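Local coordinates for trichosurin (PDB 2RA6), which probably binds and carries small hydrophobic molecules in possum milk whey, as a secreted homodimeric lipocalin that here holds 4-ethylphenol inside its beta-barrel, at residues H29-A34 against E138-F143; G95-Y100 against F114-D119; E108-I113 against N127-T132. The protein carries 1 engineered substitution. One frame throughout, in Å; residues are numbered along the deposited sequence.

Interaction 1: H29-A34 against E138-F143; sequences HTVVLA and EIKKRF. With ZN (zinc ion), chain K.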
loop_
_atom_site.group_PDB
_atom_site.type_symbol
_atom_site.label_atom_id
_atom_site.label_comp_id
_atom_site.label_asym_id
_atom_site.label_seq_id
_atom_site.Cartn_x
_atom_site.Cartn_y
_atom_site.Cartn_z
ATOM N N HIS B 29 8.208 15.915 -14.087
ATOM C CA HIS B 29 7.894 15.200 -15.324
ATOM C C HIS B 29 7.674 13.731 -14.985
ATOM O O HIS B 29 8.391 13.164 -14.157
ATOM C CB HIS B 29 9.066 15.245 -16.308
ATOM C CG HIS B 29 9.307 16.583 -16.918
ATOM N ND1 HIS B 29 8.829 16.928 -18.163
ATOM C CD2 HIS B 29 9.980 17.664 -16.458
ATOM C CE1 HIS B 29 9.194 18.167 -18.443
ATOM N NE2 HIS B 29 9.891 18.633 -17.422
ATOM N N THR B 30 6.699 13.100 -15.631
ATOM C CA THR B 30 6.492 11.676 -15.398
ATOM C C THR B 30 7.502 10.974 -16.304
ATOM O O THR B 30 7.539 11.217 -17.509
ATOM C CB THR B 30 5.066 11.251 -15.766
ATOM O OG1 THR B 30 4.141 11.851 -14.850
ATOM C CG2 THR B 30 4.925 9.731 -15.700
ATOM N N VAL B 31 8.320 10.105 -15.718
ATOM C CA VAL B 31 9.353 9.400 -16.466
ATOM C C VAL B 31 9.033 7.915 -16.638
ATOM O O VAL B 31 9.230 7.358 -17.717
ATOM C CB VAL B 31 10.712 9.574 -15.767
ATOM C CG1 VAL B 31 11.804 8.856 -16.547
ATOM C CG2 VAL B 31 11.034 11.069 -15.660
ATOM N N VAL B 32 8.532 7.285 -15.580
ATOM C CA VAL B 32 8.169 5.873 -15.644
ATOM C C VAL B 32 6.863 5.626 -14.900
ATOM O O VAL B 32 6.611 6.214 -13.853
ATOM C CB VAL B 32 9.262 4.963 -15.027
ATOM C CG1 VAL B 32 8.939 3.487 -15.320
ATOM C CG2 VAL B 32 10.629 5.312 -15.608
ATOM N N LEU B 33 6.022 4.773 -15.476
ATOM C CA LEU B 33 4.753 4.387 -14.879
ATOM C C LEU B 33 4.805 2.866 -14.803
ATOM O O LEU B 33 5.381 2.214 -15.677
ATOM C CB LEU B 33 3.582 4.806 -15.772
ATOM C CG LEU B 33 3.274 6.298 -15.923
ATOM C CD1 LEU B 33 2.179 6.496 -16.968
ATOM C CD2 LEU B 33 2.846 6.874 -14.585
ATOM N N ALA B 34 4.223 2.302 -13.757
ATOM C CA ALA B 34 4.199 0.853 -13.603
ATOM C C ALA B 34 2.933 0.521 -12.852
ATOM O O ALA B 34 2.487 1.285 -11.998
ATOM C CB ALA B 34 5.423 0.374 -12.833
ATOM N N GLU B 138 20.479 4.471 -13.575
ATOM C CA GLU B 138 20.584 3.879 -12.244
ATOM C C GLU B 138 19.261 3.999 -11.498
ATOM O O GLU B 138 18.753 3.015 -10.958
ATOM C CB GLU B 138 21.688 4.573 -11.437
ATOM C CG GLU B 138 21.938 3.962 -10.062
ATOM C CD GLU B 138 22.868 4.804 -9.207
ATOM O OE1 GLU B 138 23.242 4.349 -8.106
ATOM O OE2 GLU B 138 23.220 5.925 -9.632
ATOM N N ILE B 139 18.705 5.210 -11.473
ATOM C CA ILE B 139 17.440 5.452 -10.784
ATOM C C ILE B 139 16.308 4.656 -11.419
ATOM O O ILE B 139 15.511 4.029 -10.711
ATOM C CB ILE B 139 17.084 6.956 -10.788
ATOM C CG1 ILE B 139 18.073 7.715 -9.897
ATOM C CG2 ILE B 139 15.659 7.169 -10.276
ATOM C CD1 ILE B 139 17.905 9.220 -9.940
ATOM N N LYS B 140 16.236 4.665 -12.745
ATOM C CA LYS B 140 15.177 3.923 -13.422
ATOM C C LYS B 140 15.313 2.420 -13.195
ATOM O O LYS B 140 14.314 1.728 -12.984
ATOM C CB LYS B 140 15.153 4.250 -14.922
ATOM C CG LYS B 140 14.744 5.689 -15.197
ATOM C CD LYS B 140 14.351 5.941 -16.651
ATOM C CE LYS B 140 15.517 5.797 -17.600
ATOM N NZ LYS B 140 15.111 6.207 -18.977
ATOM N N LYS B 141 16.548 1.924 -13.215
ATOM C CA LYS B 141 16.805 0.500 -13.005
ATOM C C LYS B 141 16.320 0.040 -11.637
ATOM O O LYS B 141 15.682 -1.008 -11.513
ATOM C CB LYS B 141 18.303 0.203 -13.138
ATOM C CG LYS B 141 18.660 -1.267 -12.946
ATOM C CD LYS B 141 20.169 -1.478 -12.980
ATOM C CE LYS B 141 20.527 -2.945 -12.815
ATOM N NZ LYS B 141 20.010 -3.758 -13.949
ATOM N N ARG B 142 16.631 0.820 -10.609
ATOM C CA ARG B 142 16.227 0.478 -9.248
ATOM C C ARG B 142 14.701 0.483 -9.123
ATOM O O ARG B 142 14.118 -0.428 -8.537
ATOM C CB ARG B 142 16.856 1.465 -8.262
ATOM C CG ARG B 142 16.586 1.160 -6.797
ATOM C CD ARG B 142 17.305 2.161 -5.896
ATOM N NE ARG B 142 16.970 3.539 -6.246
ATOM C CZ ARG B 142 17.431 4.613 -5.610
ATOM N NH1 ARG B 142 18.255 4.479 -4.579
ATOM N NH2 ARG B 142 17.069 5.824 -6.009
ATOM N N PHE B 143 14.065 1.502 -9.691
ATOM C CA PHE B 143 12.610 1.620 -9.648
ATOM C C PHE B 143 11.970 0.413 -10.319
ATOM O O PHE B 143 11.056 -0.216 -9.774
ATOM C CB PHE B 143 12.176 2.891 -10.383
ATOM C CG PHE B 143 10.681 3.064 -10.494
ATOM C CD1 PHE B 143 9.939 3.580 -9.436
ATOM C CD2 PHE B 143 10.027 2.756 -11.682
ATOM C CE1 PHE B 143 8.558 3.790 -9.566
ATOM C CE2 PHE B 143 8.655 2.959 -11.824
ATOM C CZ PHE B 143 7.921 3.476 -10.768
HETATM ZN ZN ZN K . 10.732 20.440 -17.467
#
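Val32 and Phe143 make the tightest apolar contact between the strand 29-34 and the helix segment 138-143. Val32 CG1 lies 3.5 Å from Phe143 CE2, and the two side chains run past one another in opposing directions. Phe143 CE2 also meets Ala34 CB, more loosely at 4.3 Å.

A second apolar set uses the aliphatic part of Lys140. Its CD lies 3.9 Å from both Val31 CG1 and Val32 CG2, and the Lys140 side chain as a whole crosses that of Val31 at about a right angle. Beyond the valines its ammonium is held elsewhere, by a hydrogen bond to Asn134 and a salt bridge to Asp159, so this largely buried charge is paired.

Backbone geometry accounts for two consecutive valines serving one helix, where neighbours on a regular strand would point to opposite sides. Val31 and Val32 both face Leu128 in a classic beta bulge, marked by psi -42° at Val31 against 140° at Val32, and this lets both CB atoms point toward the helix. No hydrogen bond joins the two segments.

Metal binding occupies the strand's start, away from the packing: His29 NE2 coordinates the zinc ion at 2.0 Å, and His27 binds it too.

With the axes of segments 29-34 and 138-143 approaching to 10.1 Å and 29° from parallel, the helix lies against the outside of the barrel, as the C-terminal helix does in lipocalins. Phe143 also touches Ala126 of strand 121-130 and Lys111 of strand 109-118, while Val32 and Ala34 reach Ile157 of strand 157-159.

Interaction 2: G95-Y100 against F114-D119; sequences GTNDVY and FYNYHD. With ETY (4-ethylphenol), chain P.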
loop_
_atom_site.group_PDB
_atom_site.type_symbol
_atom_site.label_atom_id
_atom_site.label_comp_id
_atom_site.label_asym_id
_atom_site.label_seq_id
_atom_site.Cartn_x
_atom_site.Cartn_y
_atom_site.Cartn_z
ATOM N N GLY B 95 -11.928 6.083 -7.654
ATOM C CA GLY B 95 -12.174 5.381 -6.411
ATOM C C GLY B 95 -11.389 6.105 -5.333
ATOM O O GLY B 95 -11.325 7.338 -5.333
ATOM N N THR B 96 -10.798 5.360 -4.408
ATOM C CA THR B 96 -10.001 5.974 -3.354
ATOM C C THR B 96 -8.570 5.464 -3.473
ATOM O O THR B 96 -8.335 4.384 -4.013
ATOM C CB THR B 96 -10.552 5.645 -1.942
ATOM O OG1 THR B 96 -10.483 4.236 -1.707
ATOM C CG2 THR B 96 -11.999 6.107 -1.815
ATOM N N ASN B 97 -7.613 6.243 -2.974
ATOM C CA ASN B 97 -6.208 5.855 -3.062
ATOM C C ASN B 97 -5.408 6.182 -1.819
ATOM O O ASN B 97 -5.586 7.242 -1.213
ATOM C CB ASN B 97 -5.513 6.594 -4.209
ATOM C CG ASN B 97 -6.207 6.420 -5.534
ATOM O OD1 ASN B 97 -5.903 5.502 -6.296
ATOM N ND2 ASN B 97 -7.143 7.315 -5.827
ATOM N N ASP B 98 -4.539 5.261 -1.427
ATOM C CA ASP B 98 -3.622 5.528 -0.331
ATOM C C ASP B 98 -2.357 5.789 -1.134
ATOM O O ASP B 98 -1.932 4.950 -1.932
ATOM C CB ASP B 98 -3.453 4.319 0.585
ATOM C CG ASP B 98 -4.526 4.259 1.651
ATOM O OD1 ASP B 98 -4.752 5.291 2.325
ATOM O OD2 ASP B 98 -5.137 3.192 1.827
ATOM N N VAL B 99 -1.782 6.969 -0.950
ATOM C CA VAL B 99 -0.598 7.379 -1.694
ATOM C C VAL B 99 0.619 7.491 -0.798
ATOM O O VAL B 99 0.568 8.138 0.250
ATOM C CB VAL B 99 -0.836 8.759 -2.348
ATOM C CG1 VAL B 99 0.372 9.158 -3.179
ATOM C CG2 VAL B 99 -2.097 8.724 -3.210
ATOM N N TYR B 100 1.717 6.864 -1.207
ATOM C CA TYR B 100 2.946 6.928 -0.423
ATOM C C TYR B 100 4.073 7.554 -1.233
ATOM O O TYR B 100 4.304 7.193 -2.384
ATOM C CB TYR B 100 3.379 5.534 0.048
ATOM C CG TYR B 100 2.456 4.896 1.062
ATOM C CD1 TYR B 100 1.322 4.195 0.658
ATOM C CD2 TYR B 100 2.718 4.999 2.426
ATOM C CE1 TYR B 100 0.469 3.608 1.593
ATOM C CE2 TYR B 100 1.875 4.419 3.366
ATOM C CZ TYR B 100 0.753 3.726 2.945
ATOM O OH TYR B 100 -0.083 3.152 3.875
ATOM N N PHE B 114 0.729 4.438 -5.548
ATOM C CA PHE B 114 -0.709 4.559 -5.358
ATOM C C PHE B 114 -1.325 3.200 -5.120
ATOM O O PHE B 114 -1.126 2.281 -5.911
ATOM C CB PHE B 114 -1.376 5.124 -6.612
ATOM C CG PHE B 114 -1.209 6.594 -6.783
ATOM C CD1 PHE B 114 -2.278 7.449 -6.559
ATOM C CD2 PHE B 114 0.012 7.131 -7.162
ATOM C CE1 PHE B 114 -2.132 8.822 -6.707
ATOM C CE2 PHE B 114 0.165 8.503 -7.312
ATOM C CZ PHE B 114 -0.907 9.345 -7.084
ATOM N N TYR B 115 -2.057 3.070 -4.026
ATOM C CA TYR B 115 -2.780 1.842 -3.755
ATOM C C TYR B 115 -4.205 2.288 -4.044
ATOM O O TYR B 115 -4.824 3.000 -3.249
ATOM C CB TYR B 115 -2.603 1.408 -2.300
ATOM C CG TYR B 115 -1.224 0.844 -2.042
ATOM C CD1 TYR B 115 -0.829 -0.362 -2.629
ATOM C CD2 TYR B 115 -0.297 1.534 -1.264
ATOM C CE1 TYR B 115 0.455 -0.863 -2.447
ATOM C CE2 TYR B 115 0.995 1.039 -1.077
ATOM C CZ TYR B 115 1.358 -0.159 -1.675
ATOM O OH TYR B 115 2.630 -0.657 -1.506
ATOM N N ASN B 116 -4.693 1.887 -5.211
ATOM C CA ASN B 116 -6.020 2.256 -5.680
ATOM C C ASN B 116 -7.081 1.222 -5.344
ATOM O O ASN B 116 -6.884 0.027 -5.553
ATOM C CB ASN B 116 -5.967 2.488 -7.199
ATOM C CG ASN B 116 -7.342 2.687 -7.817
ATOM O OD1 ASN B 116 -7.883 1.779 -8.455
ATOM N ND2 ASN B 116 -7.919 3.872 -7.625
ATOM N N TYR B 117 -8.200 1.698 -4.808
ATOM C CA TYR B 117 -9.322 0.840 -4.449
ATOM C C TYR B 117 -10.454 1.246 -5.383
ATOM O O TYR B 117 -11.015 2.337 -5.255
ATOM C CB TYR B 117 -9.713 1.082 -2.990
ATOM C CG TYR B 117 -8.532 1.031 -2.045
ATOM C CD1 TYR B 117 -7.831 -0.156 -1.840
ATOM C CD2 TYR B 117 -8.101 2.175 -1.374
ATOM C CE1 TYR B 117 -6.730 -0.201 -0.990
ATOM C CE2 TYR B 117 -6.996 2.139 -0.520
ATOM C CZ TYR B 117 -6.320 0.944 -0.337
ATOM O OH TYR B 117 -5.233 0.888 0.503
ATOM N N HIS B 118 -10.762 0.369 -6.332
ATOM C CA HIS B 118 -11.803 0.618 -7.321
ATOM C C HIS B 118 -12.764 -0.563 -7.369
ATOM O O HIS B 118 -12.359 -1.683 -7.670
ATOM C CB HIS B 118 -11.174 0.808 -8.702
ATOM C CG HIS B 118 -12.135 1.303 -9.738
ATOM N ND1 HIS B 118 -12.569 2.607 -9.778
ATOM C CD2 HIS B 118 -12.762 0.662 -10.751
ATOM C CE1 HIS B 118 -13.428 2.753 -10.774
ATOM N NE2 HIS B 118 -13.562 1.588 -11.379
ATOM N N ASP B 119 -14.031 -0.300 -7.079
ATOM C CA ASP B 119 -15.059 -1.338 -7.082
ATOM C C ASP B 119 -14.633 -2.562 -6.274
ATOM O O ASP B 119 -14.815 -3.702 -6.705
ATOM C CB ASP B 119 -15.401 -1.762 -8.518
ATOM C CG ASP B 119 -15.952 -0.621 -9.353
ATOM O OD1 ASP B 119 -16.619 0.272 -8.786
ATOM O OD2 ASP B 119 -15.730 -0.624 -10.582
HETATM C C8 ETY P . 1.495 11.720 -8.164
HETATM C C7 ETY P . 1.259 12.094 -6.697
HETATM C CG ETY P . 0.224 13.168 -6.503
HETATM C C3 ETY P . -1.162 12.867 -6.575
HETATM C C2 ETY P . -2.135 13.874 -6.392
HETATM C C5 ETY P . 0.613 14.515 -6.241
HETATM C C6 ETY P . -0.354 15.530 -6.058
HETATM C C1 ETY P . -1.727 15.199 -6.134
HETATM O O1 ETY P . -2.670 16.174 -5.953
#
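Asp98 and Tyr115 form a hydrogen-bonded pair in an antiparallel beta hairpin of the lipocalin barrel, strands 96-102 and 109-118; the axes of segments 96-100 and 114-118 approach to 4.6 Å. Their two backbone bonds, with those of Thr96 and Tyr117, fix the register.

The tight part is the side bearing Val99 and Phe114. Val99 CG1 sits over one face of the Phe114 ring, 4.2 Å from its centroid and 13° off the normal, a CH-pi contact, while CG2 comes within 3.5 Å of Phe114 CE1. The ring's edge meets the ligand, Phe114 CZ lying 3.5 Å from C7 of 4-ethylphenol. On the other side, the rings of Tyr100 and Tyr115 meet rim to rim, planes at 77°, and Tyr117 OH donates to the anti lone pair of Asp98 OD2 at 2.7 Å. The second subunit covers that side: its Arg150 makes a salt bridge to Asp98, and Tyr115 stacks on its counterpart.

Toward Gly95 and His118 the contact thins to partly exposed residues, His118 ND1 staying 4.1 Å from Gly95 N. Back on the Phe114 side, Asn97 ND2 donates to Tyr93 O, while Asn97 OD1 accepts from Asn116 ND2, 2.9 Å away and above the carbonyl plane.

Interaction 3: E108-I113 against N127-T132; sequences EYAKFI and NLFGRT. With ETY (4-ethylphenol), chain P.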
loop_
_atom_site.group_PDB
_atom_site.type_symbol
_atom_site.label_atom_id
_atom_site.label_comp_id
_atom_site.label_asym_id
_atom_site.label_seq_id
_atom_site.Cartn_x
_atom_site.Cartn_y
_atom_site.Cartn_z
ATOM N N GLU B 108 16.182 15.279 -6.910
ATOM C CA GLU B 108 16.431 14.657 -8.204
ATOM C C GLU B 108 15.226 13.887 -8.743
ATOM O O GLU B 108 14.934 13.946 -9.937
ATOM C CB GLU B 108 17.640 13.717 -8.119
ATOM C CG GLU B 108 18.994 14.422 -8.041
ATOM C CD GLU B 108 20.164 13.447 -8.080
ATOM O OE1 GLU B 108 20.084 12.449 -8.829
ATOM O OE2 GLU B 108 21.171 13.683 -7.379
ATOM N N TYR B 109 14.530 13.166 -7.870
ATOM C CA TYR B 109 13.371 12.391 -8.298
ATOM C C TYR B 109 12.361 12.220 -7.180
ATOM O O TYR B 109 12.657 12.468 -6.015
ATOM C CB TYR B 109 13.810 11.002 -8.789
ATOM C CG TYR B 109 14.123 9.996 -7.691
ATOM C CD1 TYR B 109 13.123 9.178 -7.153
ATOM C CD2 TYR B 109 15.413 9.862 -7.187
ATOM C CE1 TYR B 109 13.402 8.255 -6.145
ATOM C CE2 TYR B 109 15.703 8.941 -6.177
ATOM C CZ TYR B 109 14.697 8.143 -5.660
ATOM O OH TYR B 109 14.973 7.240 -4.651
ATOM N N ALA B 110 11.161 11.796 -7.556
ATOM C CA ALA B 110 10.102 11.537 -6.600
ATOM C C ALA B 110 9.421 10.245 -7.020
ATOM O O ALA B 110 9.155 10.023 -8.207
ATOM C CB ALA B 110 9.092 12.677 -6.595
ATOM N N LYS B 111 9.164 9.384 -6.044
ATOM C CA LYS B 111 8.480 8.127 -6.301
ATOM C C LYS B 111 7.157 8.176 -5.552
ATOM O O LYS B 111 7.116 8.471 -4.358
ATOM C CB LYS B 111 9.324 6.958 -5.793
ATOM C CG LYS B 111 8.676 5.596 -5.954
ATOM C CD LYS B 111 9.569 4.512 -5.362
ATOM C CE LYS B 111 8.916 3.146 -5.435
ATOM N NZ LYS B 111 9.799 2.105 -4.836
ATOM N N PHE B 112 6.069 7.921 -6.264
ATOM C CA PHE B 112 4.759 7.905 -5.637
ATOM C C PHE B 112 4.107 6.567 -5.911
ATOM O O PHE B 112 3.967 6.163 -7.067
ATOM C CB PHE B 112 3.872 9.020 -6.190
ATOM C CG PHE B 112 4.168 10.374 -5.610
ATOM C CD1 PHE B 112 3.666 10.740 -4.362
ATOM C CD2 PHE B 112 4.940 11.285 -6.313
ATOM C CE1 PHE B 112 3.928 11.998 -3.824
ATOM C CE2 PHE B 112 5.207 12.545 -5.784
ATOM C CZ PHE B 112 4.699 12.899 -4.539
ATOM N N ILE B 113 3.730 5.876 -4.845
ATOM C CA ILE B 113 3.061 4.591 -4.975
ATOM C C ILE B 113 1.602 4.804 -4.619
ATOM O O ILE B 113 1.278 5.303 -3.539
ATOM C CB ILE B 113 3.650 3.529 -4.026
ATOM C CG1 ILE B 113 5.148 3.364 -4.283
ATOM C CG2 ILE B 113 2.919 2.201 -4.223
ATOM C CD1 ILE B 113 5.498 2.933 -5.692
ATOM N N ASN B 127 4.633 5.581 -9.722
ATOM C CA ASN B 127 5.018 6.692 -10.576
ATOM C C ASN B 127 6.427 7.157 -10.238
ATOM O O ASN B 127 6.750 7.320 -9.068
ATOM C CB ASN B 127 4.069 7.879 -10.353
ATOM C CG ASN B 127 2.632 7.580 -10.747
ATOM O OD1 ASN B 127 2.134 8.104 -11.743
ATOM N ND2 ASN B 127 1.959 6.744 -9.965
ATOM N N LEU B 128 7.258 7.354 -11.256
ATOM C CA LEU B 128 8.607 7.868 -11.045
ATOM C C LEU B 128 8.676 9.219 -11.754
ATOM O O LEU B 128 8.516 9.303 -12.978
ATOM C CB LEU B 128 9.660 6.922 -11.625
ATOM C CG LEU B 128 11.116 7.368 -11.416
ATOM C CD1 LEU B 128 11.482 7.363 -9.945
ATOM C CD2 LEU B 128 12.048 6.432 -12.201
ATOM N N PHE B 129 8.896 10.277 -10.970
ATOM C CA PHE B 129 8.979 11.632 -11.510
ATOM C C PHE B 129 10.400 12.166 -11.487
ATOM O O PHE B 129 11.162 11.886 -10.556
ATOM C CB PHE B 129 8.146 12.622 -10.693
ATOM C CG PHE B 129 6.682 12.311 -10.627
ATOM C CD1 PHE B 129 6.059 11.517 -11.585
ATOM C CD2 PHE B 129 5.913 12.885 -9.628
ATOM C CE1 PHE B 129 4.683 11.307 -11.542
ATOM C CE2 PHE B 129 4.544 12.687 -9.575
ATOM C CZ PHE B 129 3.926 11.894 -10.538
ATOM N N GLY B 130 10.729 12.955 -12.501
ATOM C CA GLY B 130 12.044 13.567 -12.586
ATOM C C GLY B 130 11.913 15.069 -12.759
ATOM O O GLY B 130 10.842 15.570 -13.119
ATOM N N ARG B 131 12.996 15.794 -12.480
ATOM C CA ARG B 131 13.002 17.251 -12.639
ATOM C C ARG B 131 12.965 17.619 -14.114
ATOM O O ARG B 131 12.546 18.723 -14.482
ATOM C CB ARG B 131 14.257 17.865 -12.007
ATOM C CG ARG B 131 14.235 17.908 -10.496
ATOM C CD ARG B 131 12.994 18.619 -9.997
ATOM N NE ARG B 131 13.063 18.890 -8.569
ATOM C CZ ARG B 131 12.088 19.458 -7.870
ATOM N NH1 ARG B 131 10.960 19.818 -8.471
ATOM N NH2 ARG B 131 12.244 19.676 -6.568
ATOM N N THR B 132 13.423 16.688 -14.949
ATOM C CA THR B 132 13.441 16.866 -16.392
ATOM C C THR B 132 12.758 15.637 -17.010
ATOM O O THR B 132 12.407 14.690 -16.291
ATOM C CB THR B 132 14.890 17.024 -16.931
ATOM O OG1 THR B 132 15.590 15.779 -16.821
ATOM C CG2 THR B 132 15.644 18.091 -16.129
HETATM C C8 ETY P . 1.495 11.720 -8.164
HETATM C C7 ETY P . 1.259 12.094 -6.697
HETATM C CG ETY P . 0.224 13.168 -6.503
HETATM C C3 ETY P . -1.162 12.867 -6.575
HETATM C C2 ETY P . -2.135 13.874 -6.392
HETATM C C5 ETY P . 0.613 14.515 -6.241
HETATM C C6 ETY P . -0.354 15.530 -6.058
HETATM C C1 ETY P . -1.727 15.199 -6.134
HETATM O O1 ETY P . -2.670 16.174 -5.953
#
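Glu108 meets the partner strand through its backbone, its carbonyl O lying 3.9 Å from Gly130 CA. Tyr109 follows in a non-hydrogen-bonded pair with Gly130. Its CD1 touches Leu128 CD1 at 3.7 Å, while the hydroxyl is hydrogen-bonded to Ser104.

Ala110 pairs with Phe129 through two backbone bonds, the straighter from Phe129 N to Ala110 O at 2.8 Å (175° at the hydrogen). Lys111, opposite Leu128, shares the Tyr109 side of the sheet and contributes a CA-H...O contact to Asn127 O, its extended chain leading away.

Phe112 and Phe129 share the ligand contact. The Phe112 backbone exchanges two bonds with Asn127, and its CD2 lies 3.6 Å from Phe129 CE2, with ring planes at 49°, neither stacked nor edge-to-face. C7 of 4-ethylphenol sits over the centre of the Phe112 ring, 3.5 Å above it, and C8 lies 3.4 Å from Phe129 CZ. Phe112 therefore offers its face to C7, and Phe129 its edge to C8.

This hairpin of strands 109-118 and 121-130 has its Phe112 and Phe129 side turned to the barrel interior, while Tyr109, Lys111 and Leu128 face helix 137-148; strand 29-35 lies beyond 121-130.

From the N terminus, strand 29-34 comes first, and interaction 1 closes the longest loop, spanning 103 residues to helix segment 138-143. Interactions 2 and 3 are both nested within it. They cross one another along the chain: 95-100, 108-113, 114-119 and 127-132 alternate, because both contacts use strand 109-118, on its two different edges. Tyr100 N to Ile113 O, 2.8 Å and a probable hydrogen bond, continues interaction 2 into interaction 3. Similarly, Val31 N to Leu128 O, at 2.9 Å and also a probable hydrogen bond, joins interaction 3 to interaction 1. Together they tie four neighbouring strands into one barrel wall with the helix packed outside; interactions 2 and 3 both touch 4-ethylphenol.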